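Periplasmic binding protein (PDB 5L9G) binds the opine mannopine as a periplasmic solute-binding protein and probably delivers it to an ABC transporter for uptake. Local coordinates at residues A[45-50]-A[270-275]; A[153-158]-A[336-341]; A[294-299]-A[307-312]. One frame throughout, in Å; residues are numbered along the deposited sequence.

How the contacts relate
The three contacts of this mannopine-binding protein are separate: none touches another, though contacts 1 and 3 come close, about 6 Å apart at their nearest atoms. Contact 2 is the one that reaches the ligand pocket: the side chain of Trp156, in the strand it joins to helix 324-343, is about 4 Å from mannopine at the nearest atoms. In contact 3, nested in sequence between the segments of contact 2, the side chain of Met309 stays about 9 Å from the ligand, again between nearest atoms. Contact 1 is a surface contact between two helices. Contact 2 sits on the other side of the chain's centre from both, its centre 37 Å from that of contact 1 and 32 Å from that of contact 3.

Contact 1. Residues A[45-50]-A[270-275]; sequences AKALNI and LKEMSK
Leu48 lies against the aliphatic part of Glu272, its CD1 3.7 Å from Glu272 CB and its CG 3.9 Å from Glu272 CG. The two side chains run past one another in opposite directions, with the branch point of the leucine beside the methylenes of the glutamate. The other methyl, Leu48 CD2, reaches the carboxylate end and stands 4.0 Å from Glu272 OE1. From the preceding residue, Ala47 CB approaches the second oxygen, Glu272 OE2, at 3.9 Å. In Glu272, CG anti to the backbone N (chi1 -168°) comes to lie beside Leu48, and the bend at chi2 (64°) turns the carboxylate so that OE2 comes near Ala47 and OE1 near Leu48 CD2. Here the C-terminal parts of helices 30-48 and 263-273 meet at the protein surface; helix 30-48 is the helix of a beta-alpha-beta unit between parallel strands 23-27 and 52-56. A Schellman motif closes this helix: Asn49 has positive phi, and Ile50 N bonds back to Ala45 O. The carboxylate has polar partners on its own side. Lys275 NZ forms a salt bridge with Glu272 OE1 at 3.0 Å, approaching from above the carboxylate plane, while the hydroxyl of Tyr278 is hydrogen-bonded to OE2. Deeper between the helices, Met273 packs on Leu40, Trp41 and Ala44.

Contact 2. Residues A[153-158]-A[336-341]; sequences RALWNQ and EAYDNV
Tyr338 reaches from helix 324-343 to the end of strand 153-156 and carries the contact almost alone. Its CB points toward the strand, and CG stands anti to the backbone N (chi1 -167°), which sends the ring out from the helix. Along one side of the ring, CD2 passes 3.8 Å from Gln158 C, and CE2 comes to 3.4 Å from Gln158 O, which lies obliquely to the ring. CE2 also meets Asn157 C at 3.9 Å, near the ring plane, so the edge of the phenol follows the backbone as it leaves the strand. At the tip, Tyr338 OH donates a hydrogen bond of 2.7 Å to Trp156 O; it arrives in the carbonyl plane at a C=O...donor angle of 159°. The bond gives the phenol oxygen of this buried residue a backbone acceptor. Leu155 lies beside the same phenol oxygen, with CB 3.6 Å and CD2 3.8 Å from Tyr338 OH. Met162 of helix 162-169 touches Tyr338, Leu155 and Trp156 alike. Whereas the Trp156 carbonyl accepts the tyrosine, its indole leads away from the helix; Gln158 CB sits over the centre of one indole face, 3.5 Å above it. Trp156 also stacks with Trp205, meets Trp226 edge-to-face and touches mannopine. Tyr338 is thus a second-shell residue that probably helps to position the backbone of the pocket residue Trp156, at the C-terminal end of a strand that runs parallel to both its neighbours, 201-205 and 222-226, in the solute-binding fold.

Contact 3. Residues A[294-299]-A[307-312]; sequences KAYDLA and ATMASA
A water joins the two segments by their hydroxyls, 3.0 Å from Tyr296 OH and 2.8 Å from Ser311 OG. The two hydroxyl oxygens, Tyr296 OH and Ser311 OG, are 3.5 Å apart. The serine oxygen sits between its backbone N and carbonyl carbon (chi1 57°), and from there it faces the end of the phenol. Tyr296 OH has a further partner, a hydrogen bond to the carbonyl oxygen of Pro290, so the tip of the ring is tied to strand 289-290 as well as to the water. Beside the hydroxyl, Met309 makes a Met-aromatic contact with the rim of the ring: its SD lies 4.0 Å from Tyr296 CE2. At 5.3 Å from the centroid of the Tyr296 ring and 77° off its normal, Met309 SD meets the phenol at the edge. With chi2 near 180° the methionine chain is straight as far as SD, which brings the sulfur to the tyrosine; the two side chains come from opposite sides and pass alongside each other. In the fold, this contact ties short helix 294-299 to the loop between helices 303-307 and 313-316. Met309 opens a type I beta turn there, closed by a backbone bond of 3.1 Å from Ala312 N to Met309 O, and Ala312 is the N-cap of the next helix. Ala289 of strand 289-290 lies against Tyr296, Met309 and Ser311, while Tyr301 meets the Tyr296 ring with the planes about 75° apart.

Contact 1. Residues A[45-50]-A[270-275]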
loop_
_atom_site.group_PDB
_atom_site.type_symbol
_atom_site.label_atom_id
_atom_site.label_comp_id
_atom_site.label_asym_id
_atom_site.label_seq_id
_atom_site.Cartn_x
_atom_site.Cartn_y
_atom_site.Cartn_z
ATOM N N ALA A 45 -3.942 12.527 19.360
ATOM C CA ALA A 45 -4.374 13.927 19.461
ATOM C C ALA A 45 -5.001 14.217 20.831
ATOM O O ALA A 45 -4.789 15.315 21.352
ATOM C CB ALA A 45 -5.351 14.274 18.349
ATOM N N LYS A 46 -5.717 13.223 21.434
ATOM C CA LYS A 46 -6.328 13.341 22.774
ATOM C C LYS A 46 -5.213 13.489 23.835
ATOM O O LYS A 46 -5.279 14.378 24.681
ATOM C CB LYS A 46 -7.205 12.107 23.088
ATOM C CG LYS A 46 -8.092 12.285 24.325
ATOM C CD LYS A 46 -8.289 10.984 25.096
ATOM C CE LYS A 46 -9.612 10.321 24.797
ATOM N NZ LYS A 46 -9.875 9.186 25.720
ATOM N N ALA A 47 -4.169 12.638 23.746
ATOM C CA ALA A 47 -3.021 12.649 24.653
ATOM C C ALA A 47 -2.221 13.952 24.596
ATOM O O ALA A 47 -1.768 14.421 25.649
ATOM C CB ALA A 47 -2.120 11.463 24.367
ATOM N N LEU A 48 -2.056 14.549 23.390
ATOM C CA LEU A 48 -1.308 15.809 23.242
ATOM C C LEU A 48 -2.196 17.035 23.451
ATOM O O LEU A 48 -1.687 18.158 23.459
ATOM C CB LEU A 48 -0.636 15.922 21.863
ATOM C CG LEU A 48 0.382 14.872 21.456
ATOM C CD1 LEU A 48 0.613 14.941 19.973
ATOM C CD2 LEU A 48 1.697 15.041 22.205
ATOM N N ASN A 49 -3.520 16.814 23.549
ATOM C CA ASN A 49 -4.560 17.838 23.682
ATOM C C ASN A 49 -4.516 18.813 22.474
ATOM O O ASN A 49 -4.399 20.034 22.627
ATOM C CB ASN A 49 -4.502 18.524 25.064
ATOM C CG ASN A 49 -5.676 19.405 25.345
ATOM O OD1 ASN A 49 -6.825 18.954 25.396
ATOM N ND2 ASN A 49 -5.404 20.686 25.415
ATOM N N ILE A 50 -4.554 18.230 21.260
ATOM C CA ILE A 50 -4.528 18.961 19.983
ATOM C C ILE A 50 -5.762 18.600 19.132
ATOM O O ILE A 50 -6.390 17.564 19.369
ATOM C CB ILE A 50 -3.189 18.764 19.200
ATOM C CG1 ILE A 50 -3.032 17.325 18.665
ATOM C CG2 ILE A 50 -1.960 19.204 20.016
ATOM C CD1 ILE A 50 -2.227 17.207 17.365
ATOM N N LEU A 270 3.005 13.253 14.860
ATOM C CA LEU A 270 3.633 12.084 14.233
ATOM C C LEU A 270 4.483 11.290 15.233
ATOM O O LEU A 270 4.406 10.066 15.231
ATOM C CB LEU A 270 4.454 12.492 12.997
ATOM C CG LEU A 270 5.234 11.370 12.277
ATOM C CD1 LEU A 270 4.333 10.206 11.889
ATOM C CD2 LEU A 270 5.993 11.909 11.095
ATOM N N LYS A 271 5.253 11.973 16.107
ATOM C CA LYS A 271 6.077 11.301 17.126
ATOM C C LYS A 271 5.152 10.508 18.070
ATOM O O LYS A 271 5.368 9.311 18.287
ATOM C CB LYS A 271 6.932 12.320 17.919
ATOM C CG LYS A 271 7.897 11.673 18.909
ATOM C CD LYS A 271 8.923 12.670 19.478
ATOM C CE LYS A 271 9.963 11.958 20.306
ATOM N NZ LYS A 271 11.248 12.708 20.361
ATOM N N GLU A 272 4.091 11.163 18.563
ATOM C CA GLU A 272 3.129 10.534 19.462
ATOM C C GLU A 272 2.426 9.322 18.823
ATOM O O GLU A 272 2.457 8.245 19.407
ATOM C CB GLU A 272 2.098 11.567 19.968
ATOM C CG GLU A 272 1.227 11.101 21.133
ATOM C CD GLU A 272 1.919 10.798 22.453
ATOM O OE1 GLU A 272 3.029 11.321 22.687
ATOM O OE2 GLU A 272 1.331 10.062 23.274
ATOM N N MET A 273 1.807 9.483 17.638
ATOM C CA MET A 273 1.058 8.394 16.985
ATOM C C MET A 273 1.917 7.163 16.586
ATOM O O MET A 273 1.358 6.078 16.372
ATOM C CB MET A 273 0.242 8.901 15.780
ATOM C CG MET A 273 1.065 9.167 14.519
ATOM S SD MET A 273 0.033 9.687 13.128
ATOM C CE MET A 273 -0.501 11.321 13.696
ATOM N N SER A 274 3.255 7.342 16.491
ATOM C CA SER A 274 4.182 6.259 16.129
ATOM C C SER A 274 4.466 5.322 17.313
ATOM O O SER A 274 5.074 4.260 17.127
ATOM C CB SER A 274 5.494 6.831 15.598
ATOM O OG SER A 274 5.314 7.560 14.396
ATOM N N LYS A 275 4.042 5.721 18.526
ATOM C CA LYS A 275 4.256 4.963 19.766
ATOM C C LYS A 275 3.579 3.594 19.775
ATOM O O LYS A 275 2.511 3.441 19.189
ATOM C CB LYS A 275 3.856 5.778 20.997
ATOM C CG LYS A 275 4.856 6.887 21.338
ATOM C CD LYS A 275 4.379 7.700 22.535
ATOM C CE LYS A 275 5.453 8.627 23.045
ATOM N NZ LYS A 275 4.950 9.485 24.156
#

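Contact 2. Residues A[153-158]-A[336-341]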
loop_
_atom_site.group_PDB
_atom_site.type_symbol
_atom_site.label_atom_id
_atom_site.label_comp_id
_atom_site.label_asym_id
_atom_site.label_seq_id
_atom_site.Cartn_x
_atom_site.Cartn_y
_atom_site.Cartn_z
ATOM N N ARG A 153 -10.560 -9.133 -14.984
ATOM C CA ARG A 153 -9.481 -8.752 -14.075
ATOM C C ARG A 153 -9.616 -7.284 -13.649
ATOM O O ARG A 153 -10.099 -6.457 -14.420
ATOM C CB ARG A 153 -8.125 -8.892 -14.786
ATOM C CG ARG A 153 -7.502 -10.306 -14.688
ATOM C CD ARG A 153 -7.824 -11.166 -15.864
ATOM N NE ARG A 153 -7.116 -12.447 -15.795
ATOM C CZ ARG A 153 -7.669 -13.607 -16.125
ATOM N NH1 ARG A 153 -6.982 -14.734 -15.996
ATOM N NH2 ARG A 153 -8.925 -13.654 -16.562
ATOM N N ALA A 154 -9.140 -6.957 -12.433
ATOM C CA ALA A 154 -9.049 -5.578 -11.990
ATOM C C ALA A 154 -7.659 -5.350 -11.419
ATOM O O ALA A 154 -7.153 -6.169 -10.648
ATOM C CB ALA A 154 -10.116 -5.247 -10.971
ATOM N N LEU A 155 -7.015 -4.263 -11.852
ATOM C CA LEU A 155 -5.668 -3.910 -11.413
ATOM C C LEU A 155 -5.704 -2.453 -10.989
ATOM O O LEU A 155 -6.622 -1.732 -11.360
ATOM C CB LEU A 155 -4.655 -4.061 -12.566
ATOM C CG LEU A 155 -4.126 -5.459 -12.901
ATOM C CD1 LEU A 155 -5.167 -6.273 -13.581
ATOM C CD2 LEU A 155 -2.935 -5.357 -13.889
ATOM N N TRP A 156 -4.707 -2.024 -10.210
ATOM C CA TRP A 156 -4.611 -0.648 -9.724
ATOM C C TRP A 156 -4.317 0.305 -10.898
ATOM O O TRP A 156 -3.688 -0.100 -11.884
ATOM C CB TRP A 156 -3.452 -0.565 -8.716
ATOM C CG TRP A 156 -3.425 0.666 -7.841
ATOM C CD1 TRP A 156 -4.451 1.543 -7.594
ATOM C CD2 TRP A 156 -2.313 1.119 -7.063
ATOM N NE1 TRP A 156 -4.032 2.529 -6.729
ATOM C CE2 TRP A 156 -2.733 2.274 -6.361
ATOM C CE3 TRP A 156 -1.002 0.642 -6.866
ATOM C CZ2 TRP A 156 -1.883 2.968 -5.490
ATOM C CZ3 TRP A 156 -0.159 1.329 -6.006
ATOM C CH2 TRP A 156 -0.590 2.495 -5.349
ATOM N N ASN A 157 -4.736 1.580 -10.793
ATOM C CA ASN A 157 -4.418 2.539 -11.851
ATOM C C ASN A 157 -3.039 3.197 -11.605
ATOM O O ASN A 157 -2.671 4.145 -12.308
ATOM C CB ASN A 157 -5.535 3.600 -12.031
ATOM C CG ASN A 157 -5.572 4.599 -10.918
ATOM O OD1 ASN A 157 -5.163 4.301 -9.791
ATOM N ND2 ASN A 157 -6.006 5.822 -11.225
ATOM N N GLN A 158 -2.327 2.751 -10.551
ATOM C CA GLN A 158 -0.959 3.208 -10.244
ATOM C C GLN A 158 -0.036 1.976 -10.324
ATOM O O GLN A 158 -0.530 0.853 -10.146
ATOM C CB GLN A 158 -0.878 3.942 -8.911
ATOM C CG GLN A 158 -1.654 5.254 -8.927
ATOM C CD GLN A 158 -1.495 5.995 -7.639
ATOM O OE1 GLN A 158 -2.448 6.188 -6.867
ATOM N NE2 GLN A 158 -0.282 6.414 -7.380
ATOM N N GLU A 336 4.556 6.623 -16.716
ATOM C CA GLU A 336 4.243 6.872 -18.120
ATOM C C GLU A 336 3.902 5.590 -18.896
ATOM O O GLU A 336 2.887 5.564 -19.588
ATOM C CB GLU A 336 5.371 7.688 -18.810
ATOM C CG GLU A 336 5.191 7.866 -20.312
ATOM C CD GLU A 336 6.089 8.901 -20.955
ATOM O OE1 GLU A 336 7.125 8.514 -21.544
ATOM O OE2 GLU A 336 5.740 10.101 -20.893
ATOM N N ALA A 337 4.749 4.540 -18.804
ATOM C CA ALA A 337 4.506 3.288 -19.516
ATOM C C ALA A 337 3.196 2.606 -19.071
ATOM O O ALA A 337 2.442 2.108 -19.912
ATOM C CB ALA A 337 5.688 2.350 -19.340
ATOM N N TYR A 338 2.910 2.617 -17.753
ATOM C CA TYR A 338 1.690 2.002 -17.221
ATOM C C TYR A 338 0.444 2.824 -17.607
ATOM O O TYR A 338 -0.570 2.232 -17.973
ATOM C CB TYR A 338 1.811 1.765 -15.719
ATOM C CG TYR A 338 0.740 0.871 -15.126
ATOM C CD1 TYR A 338 0.531 -0.421 -15.610
ATOM C CD2 TYR A 338 -0.010 1.286 -14.029
ATOM C CE1 TYR A 338 -0.431 -1.260 -15.047
ATOM C CE2 TYR A 338 -0.969 0.453 -13.451
ATOM C CZ TYR A 338 -1.166 -0.824 -13.955
ATOM O OH TYR A 338 -2.089 -1.653 -13.362
ATOM N N ASP A 339 0.560 4.172 -17.660
ATOM C CA ASP A 339 -0.507 5.060 -18.150
ATOM C C ASP A 339 -0.898 4.601 -19.567
ATOM O O ASP A 339 -2.078 4.500 -19.865
ATOM C CB ASP A 339 -0.034 6.542 -18.223
ATOM C CG ASP A 339 -0.071 7.361 -16.940
ATOM O OD1 ASP A 339 -0.615 6.859 -15.919
ATOM O OD2 ASP A 339 0.451 8.504 -16.952
ATOM N N ASN A 340 0.098 4.292 -20.422
ATOM C CA ASN A 340 -0.134 3.851 -21.796
ATOM C C ASN A 340 -0.812 2.492 -21.888
ATOM O O ASN A 340 -1.686 2.316 -22.735
ATOM C CB ASN A 340 1.140 3.904 -22.615
ATOM C CG ASN A 340 1.386 5.299 -23.109
ATOM O OD1 ASN A 340 1.988 6.133 -22.422
ATOM N ND2 ASN A 340 0.789 5.625 -24.242
ATOM N N VAL A 341 -0.450 1.548 -21.004
ATOM C CA VAL A 341 -1.098 0.234 -20.935
ATOM C C VAL A 341 -2.615 0.411 -20.673
ATOM O O VAL A 341 -3.428 -0.214 -21.353
ATOM C CB VAL A 341 -0.420 -0.684 -19.870
ATOM C CG1 VAL A 341 -1.285 -1.899 -19.538
ATOM C CG2 VAL A 341 0.965 -1.129 -20.341
#

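Contact 3. Residues A[294-299]-A[307-312]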
loop_
_atom_site.group_PDB
_atom_site.type_symbol
_atom_site.label_atom_id
_atom_site.label_comp_id
_atom_site.label_asym_id
_atom_site.label_seq_id
_atom_site.Cartn_x
_atom_site.Cartn_y
_atom_site.Cartn_z
ATOM N N LYS A 294 7.539 -3.115 19.138
ATOM C CA LYS A 294 7.083 -3.076 20.524
ATOM C C LYS A 294 5.558 -3.288 20.659
ATOM O O LYS A 294 5.121 -3.774 21.700
ATOM C CB LYS A 294 7.526 -1.784 21.221
ATOM C CG LYS A 294 9.038 -1.645 21.396
ATOM C CD LYS A 294 9.429 -0.234 21.857
ATOM C CE LYS A 294 9.418 -0.059 23.359
ATOM N NZ LYS A 294 9.809 1.321 23.755
ATOM N N ALA A 295 4.760 -2.963 19.619
ATOM C CA ALA A 295 3.300 -3.157 19.635
ATOM C C ALA A 295 2.899 -4.641 19.799
ATOM O O ALA A 295 1.896 -4.929 20.456
ATOM C CB ALA A 295 2.669 -2.580 18.375
ATOM N N TYR A 296 3.695 -5.566 19.236
ATOM C CA TYR A 296 3.471 -7.013 19.313
ATOM C C TYR A 296 3.565 -7.542 20.743
ATOM O O TYR A 296 2.752 -8.383 21.131
ATOM C CB TYR A 296 4.429 -7.763 18.374
ATOM C CG TYR A 296 4.125 -7.508 16.916
ATOM C CD1 TYR A 296 4.692 -6.428 16.242
ATOM C CD2 TYR A 296 3.224 -8.311 16.221
ATOM C CE1 TYR A 296 4.372 -6.156 14.914
ATOM C CE2 TYR A 296 2.904 -8.053 14.890
ATOM C CZ TYR A 296 3.475 -6.972 14.243
ATOM O OH TYR A 296 3.159 -6.717 12.935
ATOM N N ASP A 297 4.528 -7.012 21.533
ATOM C CA ASP A 297 4.748 -7.366 22.939
ATOM C C ASP A 297 3.556 -6.916 23.791
ATOM O O ASP A 297 3.172 -7.627 24.719
ATOM C CB ASP A 297 6.050 -6.719 23.478
ATOM C CG ASP A 297 7.300 -6.810 22.598
ATOM O OD1 ASP A 297 7.267 -7.544 21.578
ATOM O OD2 ASP A 297 8.312 -6.145 22.931
ATOM N N LEU A 298 2.955 -5.751 23.452
ATOM C CA LEU A 298 1.808 -5.183 24.176
ATOM C C LEU A 298 0.468 -5.842 23.851
ATOM O O LEU A 298 -0.334 -6.062 24.762
ATOM C CB LEU A 298 1.686 -3.661 23.948
ATOM C CG LEU A 298 2.819 -2.751 24.436
ATOM C CD1 LEU A 298 2.603 -1.337 23.942
ATOM C CD2 LEU A 298 2.924 -2.734 25.968
ATOM N N ALA A 299 0.208 -6.117 22.557
ATOM C CA ALA A 299 -1.071 -6.667 22.094
ATOM C C ALA A 299 -1.217 -8.190 22.194
ATOM O O ALA A 299 -2.343 -8.671 22.351
ATOM C CB ALA A 299 -1.347 -6.210 20.677
ATOM N N ALA A 307 -2.255 -14.726 11.147
ATOM C CA ALA A 307 -2.460 -15.342 9.830
ATOM C C ALA A 307 -2.914 -14.367 8.737
ATOM O O ALA A 307 -2.606 -14.582 7.566
ATOM C CB ALA A 307 -3.439 -16.503 9.939
ATOM N N THR A 308 -3.624 -13.296 9.121
ATOM C CA THR A 308 -4.104 -12.262 8.199
ATOM C C THR A 308 -3.032 -11.172 7.991
ATOM O O THR A 308 -3.194 -10.313 7.119
ATOM C CB THR A 308 -5.396 -11.626 8.755
ATOM O OG1 THR A 308 -5.109 -11.008 10.021
ATOM C CG2 THR A 308 -6.535 -12.635 8.904
ATOM N N MET A 309 -1.983 -11.167 8.841
ATOM C CA MET A 309 -0.922 -10.153 8.794
ATOM C C MET A 309 0.100 -10.413 7.718
ATOM O O MET A 309 0.684 -11.506 7.645
ATOM C CB MET A 309 -0.248 -9.964 10.165
ATOM C CG MET A 309 -1.177 -9.374 11.187
ATOM S SD MET A 309 -0.333 -9.020 12.725
ATOM C CE MET A 309 -1.632 -8.219 13.607
ATOM N N ALA A 310 0.349 -9.379 6.906
ATOM C CA ALA A 310 1.309 -9.408 5.813
ATOM C C ALA A 310 2.698 -9.850 6.263
ATOM O O ALA A 310 3.414 -10.516 5.506
ATOM C CB ALA A 310 1.425 -8.032 5.200
ATOM N N SER A 311 3.078 -9.447 7.484
ATOM C CA SER A 311 4.405 -9.688 8.043
ATOM C C SER A 311 4.524 -10.967 8.880
ATOM O O SER A 311 5.596 -11.215 9.421
ATOM C CB SER A 311 4.871 -8.465 8.837
ATOM O OG SER A 311 3.932 -8.158 9.852
ATOM N N ALA A 312 3.469 -11.810 8.944
ATOM C CA ALA A 312 3.545 -13.067 9.687
ATOM C C ALA A 312 4.535 -13.990 8.955
ATOM O O ALA A 312 4.575 -13.967 7.714
ATOM C CB ALA A 312 2.175 -13.719 9.786
HETATM O O HOH W 1 4.944 -5.693 10.751
#